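Probable thiol peroxidase (Chromobacterium violaceum, PDB 3KEB) probably acts as a thiol peroxidase of the redoxin family, reducing peroxides on a thioredoxin-like fold. Local coordinates at residues D26-F31 and K121-L126; E44-T49 and H82-V87; D78-L83 and L170-E175; P138-A143 and F162-I167. All coordinates share one frame; numbering follows the deposited sequence.

Contact 1 (D26-F31 and K121-L126); sequences DYLPSF and KRYGVL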
# COMPACT_ATOMS: atom_id res chain seq x y z
N ASP A 26 -25.11 -4.54 -13.93
CA ASP A 26 -23.79 -4.57 -14.56
C ASP A 26 -23.04 -5.87 -14.27
O ASP A 26 -23.20 -6.47 -13.18
CB ASP A 26 -22.88 -3.42 -14.06
CG ASP A 26 -23.29 -2.06 -14.51
OD1 ASP A 26 -24.21 -1.90 -15.34
OD2 ASP A 26 -22.61 -1.10 -14.02
N TYR A 27 -22.22 -6.31 -15.23
CA TYR A 27 -21.19 -7.31 -14.98
C TYR A 27 -19.99 -6.59 -14.35
O TYR A 27 -19.67 -5.46 -14.75
CB TYR A 27 -20.78 -8.02 -16.26
CG TYR A 27 -21.76 -9.07 -16.75
CD1 TYR A 27 -21.67 -10.41 -16.34
CD2 TYR A 27 -22.78 -8.73 -17.61
CE1 TYR A 27 -22.56 -11.37 -16.82
CE2 TYR A 27 -23.66 -9.70 -18.07
CZ TYR A 27 -23.55 -11.01 -17.65
OH TYR A 27 -24.45 -11.94 -18.13
N LEU A 28 -19.41 -7.18 -13.30
CA LEU A 28 -18.22 -6.59 -12.67
C LEU A 28 -17.12 -6.32 -13.67
O LEU A 28 -16.83 -7.17 -14.59
CB LEU A 28 -17.68 -7.47 -11.55
CG LEU A 28 -18.52 -7.72 -10.29
CD1 LEU A 28 -17.99 -8.91 -9.53
CD2 LEU A 28 -18.59 -6.47 -9.40
N PRO A 29 -16.49 -5.14 -13.55
CA PRO A 29 -15.26 -4.93 -14.33
C PRO A 29 -14.17 -5.90 -13.94
O PRO A 29 -14.07 -6.27 -12.77
CB PRO A 29 -14.84 -3.47 -13.98
CG PRO A 29 -16.12 -2.80 -13.63
CD PRO A 29 -16.87 -3.92 -12.84
N SER A 30 -13.36 -6.30 -14.92
CA SER A 30 -12.26 -7.19 -14.67
C SER A 30 -11.28 -6.47 -13.78
O SER A 30 -11.24 -5.24 -13.72
CB SER A 30 -11.59 -7.61 -15.97
OG SER A 30 -11.03 -6.47 -16.58
N PHE A 31 -10.52 -7.24 -13.03
CA PHE A 31 -9.42 -6.67 -12.25
C PHE A 31 -8.22 -7.61 -12.27
O PHE A 31 -8.38 -8.83 -12.48
CB PHE A 31 -9.88 -6.26 -10.82
CG PHE A 31 -10.41 -7.38 -9.95
CD1 PHE A 31 -11.76 -7.35 -9.53
CD2 PHE A 31 -9.59 -8.39 -9.45
CE1 PHE A 31 -12.26 -8.31 -8.69
CE2 PHE A 31 -10.10 -9.41 -8.61
CZ PHE A 31 -11.41 -9.36 -8.21
N LYS A 121 -10.07 3.77 -10.77
CA LYS A 121 -10.95 4.50 -11.63
C LYS A 121 -12.00 3.56 -12.22
O LYS A 121 -13.17 3.92 -12.33
CB LYS A 121 -10.16 5.20 -12.72
CG LYS A 121 -11.03 6.12 -13.57
CD LYS A 121 -10.20 7.32 -14.09
CE LYS A 121 -11.10 8.27 -14.89
NZ LYS A 121 -10.30 9.31 -15.63
N ARG A 122 -11.58 2.33 -12.57
CA ARG A 122 -12.43 1.36 -13.23
C ARG A 122 -13.60 0.93 -12.34
O ARG A 122 -14.61 0.49 -12.85
CB ARG A 122 -11.60 0.11 -13.68
CG ARG A 122 -10.65 0.37 -14.92
CD ARG A 122 -9.67 -0.82 -15.33
NE ARG A 122 -10.27 -2.16 -15.38
CZ ARG A 122 -11.14 -2.59 -16.30
NH1 ARG A 122 -11.52 -1.83 -17.32
NH2 ARG A 122 -11.61 -3.82 -16.21
N TYR A 123 -13.43 1.00 -11.00
CA TYR A 123 -14.47 0.64 -10.02
C TYR A 123 -15.13 1.88 -9.38
O TYR A 123 -15.97 1.74 -8.51
CB TYR A 123 -13.92 -0.28 -8.94
CG TYR A 123 -14.13 -1.76 -9.28
CD1 TYR A 123 -13.41 -2.35 -10.28
CD2 TYR A 123 -15.09 -2.53 -8.63
CE1 TYR A 123 -13.60 -3.66 -10.65
CE2 TYR A 123 -15.27 -3.87 -8.96
CZ TYR A 123 -14.54 -4.43 -9.98
OH TYR A 123 -14.72 -5.75 -10.34
N GLY A 124 -14.78 3.07 -9.87
CA GLY A 124 -15.38 4.32 -9.34
C GLY A 124 -15.11 4.63 -7.88
O GLY A 124 -15.99 5.12 -7.14
N VAL A 125 -13.87 4.36 -7.46
CA VAL A 125 -13.50 4.54 -6.04
C VAL A 125 -12.22 5.33 -5.91
O VAL A 125 -11.59 5.31 -4.84
CB VAL A 125 -13.47 3.18 -5.28
CG1 VAL A 125 -14.89 2.52 -5.15
CG2 VAL A 125 -12.46 2.15 -5.87
N LEU A 126 -11.83 6.02 -6.97
CA LEU A 126 -10.60 6.81 -6.98
C LEU A 126 -10.75 8.13 -6.21
O LEU A 126 -11.58 8.94 -6.55
CB LEU A 126 -10.16 7.12 -8.42
CG LEU A 126 -8.89 8.00 -8.62
CD1 LEU A 126 -7.68 7.32 -7.96
CD2 LEU A 126 -8.63 8.34 -10.10
O HOH W 1 -13.81 -5.09 -17.70
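Tyr123 lies across the 26-31 loop with its ring against Pro29 and its hydroxyl on the loop backbone. Tyr123 OH donates to Pro29 O at 2.6 Å, within the carbonyl plane and on a lone pair. The same residue is also met through its ring: Pro29 CD sits over one face, 4.2 Å from the centroid in a CH-pi contact, while Pro29 CB touches Tyr123 CE1 at 3.6 Å. Round the phenol oxygen the loop closes in with carbon. Leu28 CB approaches Tyr123 OH to 3.6 Å. Phe31, whose CG stands between its backbone N and carbonyl carbon (chi1 61°), turns a ring edge to the same oxygen, and Phe31 CD1 lies 3.5 Å from Tyr123 OH, near the Phe31 plane.

The exposed side is polar. In the conformer described, one of two modelled for Arg122, NH2 donates to Ser30 O at 2.9 Å, a bond that lies close to the guanidinium plane but reaches the oxygen 34° out of the carbonyl plane. In this conformer a water accepts from both Ser30 N and Arg122 NH2, bridging the two segments.

Gly124, at positive phi, is the C-prime residue of the Schellman motif that ends helix 119-122, directly after Tyr123. The contact thus joins the end of this helix to the loop leading into strand 32-35. Leu28 and Tyr123 also pack on Ile141 of strand 139-143, and Phe119 stacks on the Tyr123 ring.

Contact 2 (E44-T49 and H82-V87); sequences ESFSHT and HLKLIV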
# COMPACT_ATOMS: atom_id res chain seq x y z
N GLU A 44 -11.65 -14.42 -12.11
CA GLU A 44 -11.56 -15.88 -12.29
C GLU A 44 -11.00 -16.61 -11.10
O GLU A 44 -11.19 -17.79 -10.98
CB GLU A 44 -10.68 -16.24 -13.49
CG GLU A 44 -11.30 -15.84 -14.82
CD GLU A 44 -11.53 -14.34 -14.96
OE1 GLU A 44 -10.64 -13.52 -14.57
OE2 GLU A 44 -12.64 -13.99 -15.43
N SER A 45 -10.27 -15.91 -10.22
CA SER A 45 -9.78 -16.55 -9.01
C SER A 45 -10.91 -16.93 -8.07
O SER A 45 -10.66 -17.65 -7.12
CB SER A 45 -8.87 -15.60 -8.21
OG SER A 45 -7.83 -15.14 -9.01
N PHE A 46 -12.08 -16.31 -8.25
CA PHE A 46 -13.25 -16.49 -7.39
C PHE A 46 -14.37 -17.01 -8.26
O PHE A 46 -15.47 -16.46 -8.30
CB PHE A 46 -13.63 -15.16 -6.74
CG PHE A 46 -12.46 -14.48 -6.09
CD1 PHE A 46 -11.97 -14.95 -4.90
CD2 PHE A 46 -11.81 -13.44 -6.72
CE1 PHE A 46 -10.88 -14.37 -4.30
CE2 PHE A 46 -10.72 -12.83 -6.11
CZ PHE A 46 -10.24 -13.32 -4.90
N SER A 47 -14.11 -18.10 -8.96
CA SER A 47 -15.13 -18.60 -9.85
C SER A 47 -16.17 -19.44 -9.09
O SER A 47 -15.95 -19.96 -7.96
CB SER A 47 -14.51 -19.35 -11.03
OG SER A 47 -13.68 -20.38 -10.53
N HIS A 48 -17.35 -19.44 -9.69
CA HIS A 48 -18.51 -20.16 -9.20
C HIS A 48 -18.88 -19.83 -7.75
O HIS A 48 -19.23 -20.72 -6.97
CB HIS A 48 -18.30 -21.67 -9.40
CG HIS A 48 -18.03 -22.04 -10.83
ND1 HIS A 48 -16.77 -22.36 -11.30
CD2 HIS A 48 -18.87 -22.14 -11.90
CE1 HIS A 48 -16.84 -22.66 -12.59
NE2 HIS A 48 -18.10 -22.54 -12.97
N THR A 49 -18.79 -18.55 -7.38
CA THR A 49 -19.32 -18.14 -6.10
C THR A 49 -19.88 -16.74 -6.16
O THR A 49 -19.32 -15.86 -6.85
CB THR A 49 -18.26 -18.22 -4.93
OG1 THR A 49 -18.90 -17.86 -3.70
CG2 THR A 49 -17.08 -17.28 -5.16
N HIS A 82 -22.36 -18.41 2.20
CA HIS A 82 -21.94 -18.82 0.86
C HIS A 82 -21.44 -17.66 0.03
O HIS A 82 -21.08 -17.84 -1.13
CB HIS A 82 -23.07 -19.58 0.16
CG HIS A 82 -23.53 -20.79 0.91
ND1 HIS A 82 -24.65 -21.50 0.54
CD2 HIS A 82 -23.01 -21.43 1.98
CE1 HIS A 82 -24.83 -22.50 1.38
NE2 HIS A 82 -23.84 -22.50 2.26
N LEU A 83 -21.43 -16.48 0.63
CA LEU A 83 -21.07 -15.26 -0.00
C LEU A 83 -19.59 -15.01 0.32
O LEU A 83 -19.22 -14.89 1.52
CB LEU A 83 -21.96 -14.16 0.56
CG LEU A 83 -22.50 -13.06 -0.35
CD1 LEU A 83 -23.37 -13.64 -1.43
CD2 LEU A 83 -23.29 -12.05 0.49
N LYS A 84 -18.78 -14.96 -0.71
CA LYS A 84 -17.33 -14.78 -0.58
C LYS A 84 -17.01 -13.29 -0.37
O LYS A 84 -17.26 -12.46 -1.27
CB LYS A 84 -16.58 -15.32 -1.81
CG LYS A 84 -15.10 -15.10 -1.83
CD LYS A 84 -14.39 -15.87 -0.69
CE LYS A 84 -12.87 -15.67 -0.66
NZ LYS A 84 -12.30 -16.59 0.38
N LEU A 85 -16.43 -12.97 0.77
CA LEU A 85 -16.04 -11.61 1.12
C LEU A 85 -14.66 -11.35 0.53
O LEU A 85 -13.67 -12.10 0.83
CB LEU A 85 -16.01 -11.43 2.64
CG LEU A 85 -15.63 -10.01 3.12
CD1 LEU A 85 -16.51 -8.94 2.42
CD2 LEU A 85 -15.70 -9.87 4.58
N ILE A 86 -14.60 -10.35 -0.35
CA ILE A 86 -13.37 -9.91 -1.04
C ILE A 86 -13.11 -8.42 -0.64
O ILE A 86 -13.87 -7.52 -1.02
CB ILE A 86 -13.48 -10.01 -2.57
CG1 ILE A 86 -13.78 -11.47 -2.99
CG2 ILE A 86 -12.18 -9.55 -3.21
CD1 ILE A 86 -14.18 -11.63 -4.47
N VAL A 87 -12.05 -8.21 0.14
CA VAL A 87 -11.67 -6.89 0.62
C VAL A 87 -10.54 -6.39 -0.28
O VAL A 87 -9.56 -7.10 -0.51
CB VAL A 87 -11.21 -6.93 2.08
CG1 VAL A 87 -10.60 -5.59 2.53
CG2 VAL A 87 -12.38 -7.34 3.00
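The Phe46 ring has Ile86 CD1 over one face and CB of the preceding Ser45 over the other, both displaced toward the rim. In this thioredoxin-like fold, the contact sets the loop between strands 40-42 and 51-55 against strand 84-89 of the central mixed sheet. The Ile86 methyl makes a CH-pi contact, with CD1 3.8 Å from the Phe46 ring centroid and 15° off its normal. Phe46 and Ile86 reach toward each other tip to tip; chi2 of Ile86, at 169°, carries CD1 outward to the aromatic face. Lys84 CE approaches the same ring obliquely, at 4.3 Å from Phe46 CE1.

Two residues before Ile86 on the strand, Lys84 also meets Thr49. The Lys84 chain bends at chi2 (64°), and its NZ is hydrogen-bonded to Asn107 O; CB and CE are the atoms that meet the loop. Leu111 of strand 109-112 touches both Phe46 and Ile86, which extends the apolar patch to the next strand. Backbone bonds from Lys84 and Ile86 to Leu52 pair their strand with 51-55, the strand that follows the loop. Near the start of 84-89 the packing is lighter: Thr49 CG2 rests 3.9 Å from Lys84 CB.

Contact 3 (D78-L83 and L170-E175); sequences DSWPHL and LLQEGE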
# COMPACT_ATOMS: atom_id res chain seq x y z
N ASP A 78 -22.44 -13.59 8.82
CA ASP A 78 -22.77 -14.78 9.57
C ASP A 78 -24.05 -15.45 9.05
O ASP A 78 -24.21 -16.69 9.16
CB ASP A 78 -22.96 -14.52 11.09
CG ASP A 78 -21.67 -14.16 11.80
OD1 ASP A 78 -20.59 -14.55 11.31
OD2 ASP A 78 -21.77 -13.51 12.85
N SER A 79 -24.98 -14.65 8.57
CA SER A 79 -26.24 -15.14 7.98
C SER A 79 -26.12 -15.67 6.54
O SER A 79 -27.07 -16.24 6.03
CB SER A 79 -27.27 -14.00 7.99
OG SER A 79 -27.63 -13.62 9.31
N TRP A 80 -25.00 -15.44 5.87
CA TRP A 80 -24.85 -15.71 4.43
C TRP A 80 -23.46 -16.32 4.18
O TRP A 80 -22.60 -15.70 3.53
CB TRP A 80 -25.06 -14.42 3.63
CG TRP A 80 -26.40 -13.78 3.91
CD1 TRP A 80 -26.64 -12.66 4.69
CD2 TRP A 80 -27.69 -14.22 3.44
NE1 TRP A 80 -27.98 -12.41 4.75
CE2 TRP A 80 -28.65 -13.35 4.00
CE3 TRP A 80 -28.13 -15.28 2.62
CZ2 TRP A 80 -30.02 -13.49 3.75
CZ3 TRP A 80 -29.52 -15.41 2.37
CH2 TRP A 80 -30.42 -14.52 2.92
N PRO A 81 -23.25 -17.54 4.73
CA PRO A 81 -21.94 -18.21 4.64
C PRO A 81 -21.49 -18.52 3.21
O PRO A 81 -20.30 -18.82 3.03
CB PRO A 81 -22.12 -19.49 5.43
CG PRO A 81 -23.63 -19.75 5.49
CD PRO A 81 -24.20 -18.32 5.51
N HIS A 82 -22.36 -18.41 2.20
CA HIS A 82 -21.94 -18.82 0.86
C HIS A 82 -21.44 -17.66 0.03
O HIS A 82 -21.08 -17.84 -1.13
CB HIS A 82 -23.07 -19.58 0.16
CG HIS A 82 -23.53 -20.79 0.91
ND1 HIS A 82 -24.65 -21.50 0.54
CD2 HIS A 82 -23.01 -21.43 1.98
CE1 HIS A 82 -24.83 -22.50 1.38
NE2 HIS A 82 -23.84 -22.50 2.26
N LEU A 83 -21.43 -16.48 0.63
CA LEU A 83 -21.07 -15.26 -0.00
C LEU A 83 -19.59 -15.01 0.32
O LEU A 83 -19.22 -14.89 1.52
CB LEU A 83 -21.96 -14.16 0.56
CG LEU A 83 -22.50 -13.06 -0.35
CD1 LEU A 83 -23.37 -13.64 -1.43
CD2 LEU A 83 -23.29 -12.05 0.49
N LEU A 170 -32.61 -7.91 -0.13
CA LEU A 170 -32.36 -8.50 -1.46
C LEU A 170 -32.00 -9.98 -1.40
O LEU A 170 -32.49 -10.78 -2.20
CB LEU A 170 -31.27 -7.75 -2.20
CG LEU A 170 -31.68 -6.36 -2.70
CD1 LEU A 170 -30.42 -5.61 -3.15
CD2 LEU A 170 -32.76 -6.36 -3.82
N LEU A 171 -31.15 -10.35 -0.43
CA LEU A 171 -30.77 -11.73 -0.30
C LEU A 171 -31.96 -12.58 0.15
O LEU A 171 -32.12 -13.70 -0.33
CB LEU A 171 -29.59 -11.91 0.66
CG LEU A 171 -28.24 -11.27 0.22
CD1 LEU A 171 -27.34 -11.16 1.42
CD2 LEU A 171 -27.54 -12.11 -0.92
N GLN A 172 -32.78 -12.08 1.07
CA GLN A 172 -33.97 -12.82 1.53
C GLN A 172 -34.97 -12.99 0.39
O GLN A 172 -35.60 -14.04 0.26
CB GLN A 172 -34.66 -12.09 2.70
CG GLN A 172 -33.87 -12.07 4.02
CD GLN A 172 -34.56 -11.23 5.10
OE1 GLN A 172 -34.32 -11.41 6.31
NE2 GLN A 172 -35.39 -10.29 4.67
N GLU A 173 -35.13 -11.94 -0.42
CA GLU A 173 -36.05 -11.95 -1.55
C GLU A 173 -35.61 -13.02 -2.57
O GLU A 173 -36.44 -13.80 -3.07
CB GLU A 173 -36.21 -10.54 -2.16
CG GLU A 173 -37.48 -9.79 -1.69
CD GLU A 173 -37.38 -8.24 -1.61
OE1 GLU A 173 -38.21 -7.65 -0.87
OE2 GLU A 173 -36.52 -7.59 -2.27
N GLY A 174 -34.30 -13.09 -2.86
CA GLY A 174 -33.75 -14.12 -3.73
C GLY A 174 -33.97 -15.53 -3.17
O GLY A 174 -34.46 -16.41 -3.87
N GLU A 175 -33.65 -15.73 -1.89
CA GLU A 175 -33.83 -17.01 -1.22
C GLU A 175 -35.30 -17.46 -1.28
O GLU A 175 -35.59 -18.60 -1.64
CB GLU A 175 -33.34 -16.94 0.25
CG GLU A 175 -33.47 -18.27 1.07
CD GLU A 175 -33.42 -18.12 2.63
OE1 GLU A 175 -33.69 -19.13 3.32
OE2 GLU A 175 -33.12 -17.03 3.18
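Trp80 presents one face of its indole to Leu171, a contact that joins the loop after helix 67-77 to helix 164-177 on one side of the thioredoxin-like sheet. This is the tight part of the contact. Leu171 CD1 stands almost exactly over the five-membered ring of Trp80, 3.5 Å from its centroid and 3° off the normal, in a CH-pi contact. Leu171 CB lies over the six-membered ring and approaches Trp80 CZ2 to 3.5 Å. With CG anti to the carbonyl carbon (chi1 -64°) and chi2 near 180°, CD1 is carried on over the five-membered ring, the two side chains sliding past each other in opposite directions. The indole is also held through its nitrogen, since Trp80 NE1 is hydrogen-bonded to Glu168 OE1, about a turn earlier on the helix. Leu83, closing the type I turn that starts at Trp80, adds a lighter apolar touch to Leu171 in the conformer described, one of two modelled, and both leucines pack on Leu142 of strand 139-143.

Contact is sparser at the far end of the indole. Here Gln172 meets the six-membered ring with its backbone N, while the exposed Glu175 reaches across on an extended chain. Its carboxylate and the indole are turned nearly perpendicular, their planes 86° apart. The approach is oblique: Glu175 OE2 lies 3.7 Å from Trp80 CH2.

Contact 4 (P138-A143 and F162-I167); sequences PAIILA and FDFDAI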
# COMPACT_ATOMS: atom_id res chain seq x y z
N PRO A 138 -14.45 3.97 0.30
CA PRO A 138 -15.15 2.79 0.80
C PRO A 138 -16.50 2.51 0.08
O PRO A 138 -17.29 3.43 -0.17
CB PRO A 138 -15.36 3.10 2.28
CG PRO A 138 -15.30 4.56 2.34
CD PRO A 138 -14.21 4.92 1.40
N ALA A 139 -16.69 1.25 -0.32
CA ALA A 139 -17.82 0.83 -1.14
C ALA A 139 -18.09 -0.66 -0.95
O ALA A 139 -17.28 -1.43 -0.39
CB ALA A 139 -17.59 1.19 -2.63
N ILE A 140 -19.31 -1.03 -1.29
CA ILE A 140 -19.70 -2.42 -1.18
C ILE A 140 -20.42 -2.80 -2.40
O ILE A 140 -21.22 -2.01 -2.90
CB ILE A 140 -20.57 -2.72 0.08
CG1 ILE A 140 -20.84 -4.22 0.21
CG2 ILE A 140 -21.92 -1.93 0.10
CD1 ILE A 140 -21.30 -4.60 1.70
N ILE A 141 -20.16 -4.01 -2.88
CA ILE A 141 -20.85 -4.53 -4.08
C ILE A 141 -21.17 -5.98 -3.92
O ILE A 141 -20.28 -6.80 -3.69
CB ILE A 141 -19.95 -4.43 -5.33
CG1 ILE A 141 -19.49 -3.00 -5.57
CG2 ILE A 141 -20.68 -4.98 -6.60
CD1 ILE A 141 -18.44 -2.88 -6.69
N LEU A 142 -22.45 -6.31 -3.99
CA LEU A 142 -22.94 -7.68 -3.97
C LEU A 142 -23.11 -8.12 -5.43
O LEU A 142 -23.87 -7.50 -6.20
CB LEU A 142 -24.29 -7.76 -3.28
CG LEU A 142 -25.03 -9.09 -3.33
CD1 LEU A 142 -24.29 -10.18 -2.54
CD2 LEU A 142 -26.52 -8.87 -2.88
N ALA A 143 -22.44 -9.23 -5.76
CA ALA A 143 -22.51 -9.84 -7.12
C ALA A 143 -22.78 -11.32 -7.01
O ALA A 143 -22.35 -11.98 -6.03
CB ALA A 143 -21.21 -9.60 -7.91
N PHE A 162 -22.17 0.37 5.79
CA PHE A 162 -23.01 0.01 4.65
C PHE A 162 -24.45 -0.26 5.09
O PHE A 162 -24.71 -0.59 6.24
CB PHE A 162 -22.44 -1.25 3.98
CG PHE A 162 -21.01 -1.12 3.54
CD1 PHE A 162 -20.63 -0.13 2.63
CD2 PHE A 162 -20.05 -2.02 4.01
CE1 PHE A 162 -19.32 0.02 2.24
CE2 PHE A 162 -18.73 -1.91 3.56
CZ PHE A 162 -18.37 -0.88 2.70
N ASP A 163 -25.39 -0.19 4.14
CA ASP A 163 -26.81 -0.42 4.39
C ASP A 163 -27.09 -1.93 4.33
O ASP A 163 -27.65 -2.45 3.35
CB ASP A 163 -27.65 0.31 3.36
CG ASP A 163 -29.14 0.34 3.72
OD1 ASP A 163 -29.56 -0.37 4.62
OD2 ASP A 163 -29.88 1.10 3.05
N PHE A 164 -26.67 -2.61 5.40
CA PHE A 164 -26.76 -4.02 5.46
C PHE A 164 -28.23 -4.45 5.42
O PHE A 164 -28.55 -5.46 4.81
CB PHE A 164 -26.08 -4.57 6.71
CG PHE A 164 -24.60 -4.39 6.73
CD1 PHE A 164 -23.78 -4.96 5.76
CD2 PHE A 164 -24.01 -3.61 7.72
CE1 PHE A 164 -22.39 -4.76 5.77
CE2 PHE A 164 -22.64 -3.42 7.74
CZ PHE A 164 -21.84 -3.98 6.77
N ASP A 165 -29.12 -3.70 6.07
CA ASP A 165 -30.55 -4.03 5.99
C ASP A 165 -31.06 -4.10 4.54
O ASP A 165 -31.85 -4.99 4.19
CB ASP A 165 -31.40 -3.06 6.78
CG ASP A 165 -31.27 -3.27 8.29
OD1 ASP A 165 -30.76 -4.34 8.73
OD2 ASP A 165 -31.65 -2.34 9.04
N ALA A 166 -30.61 -3.19 3.70
CA ALA A 166 -30.99 -3.23 2.28
C ALA A 166 -30.46 -4.48 1.54
O ALA A 166 -31.17 -5.10 0.73
CB ALA A 166 -30.50 -1.96 1.57
N ILE A 167 -29.21 -4.82 1.82
CA ILE A 167 -28.59 -6.03 1.25
C ILE A 167 -29.33 -7.29 1.76
O ILE A 167 -29.68 -8.18 0.97
CB ILE A 167 -27.07 -6.10 1.57
CG1 ILE A 167 -26.36 -4.82 1.11
CG2 ILE A 167 -26.46 -7.36 0.96
CD1 ILE A 167 -24.82 -4.74 1.44
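Asp163 OD1 accepts from Ala166 N at 3.1 Å, a capping bond at the N-cap of helix 164-177 that comes from above the carboxylate plane. Just before this cap, Phe162 turns inward from the chain and lays its ring on Ile140 of strand 139-143. Ile140 CB lies over the centre of the Phe162 ring, 3.6 Å from the centroid and 9° off the normal, making a CH-pi contact. The CG2 branch of Ile140, set between the backbone N and carbonyl carbon, comes down over the same face to 3.4 Å from Phe162 CD1. Phe162 CZ also meets Ala139 O at 3.3 Å, while the in-plane edge of the ring is touched by Phe164 CZ.

One turn into the helix, Ile167 meets Ile140 tip to tip, CD1 to CD1 at 3.5 Å. Beside it, Ile167 CG2 and Leu142 CD2 are 4.1 Å apart as those side chains slide past each other. Leu69 and Thr73 of helix 67-77 also touch Phe162, placing the ring between two helices and the sheet. The side chains that meet the strand, Phe162, Phe164 and Ile167, are all apolar, whereas Asp163 gives its carboxylate to the cap, consistent with attachment through apolar burial.

How the contacts relate
From the N terminus, the 26-31 loop opens contact 1, which closes only at 121-126, at the end of helix 119-122. Contact 2, between 44-49 and 82-87, is nested inside that long loop, and the two touch where Phe31 meets Phe46. Contact 3 begins on the stretch where contact 2 ends, sharing His82 and Leu83, but runs on to 170-175 and so crosses contact 1. Contact 4 follows contacts 1 and 2 in series and is nested within contact 3. Strand 139-143 is the common ground: it belongs to contact 4, packs against contact 1, where Ala143 meets Leu28, and borders contact 3, tying helix 164-177 to the central sheet.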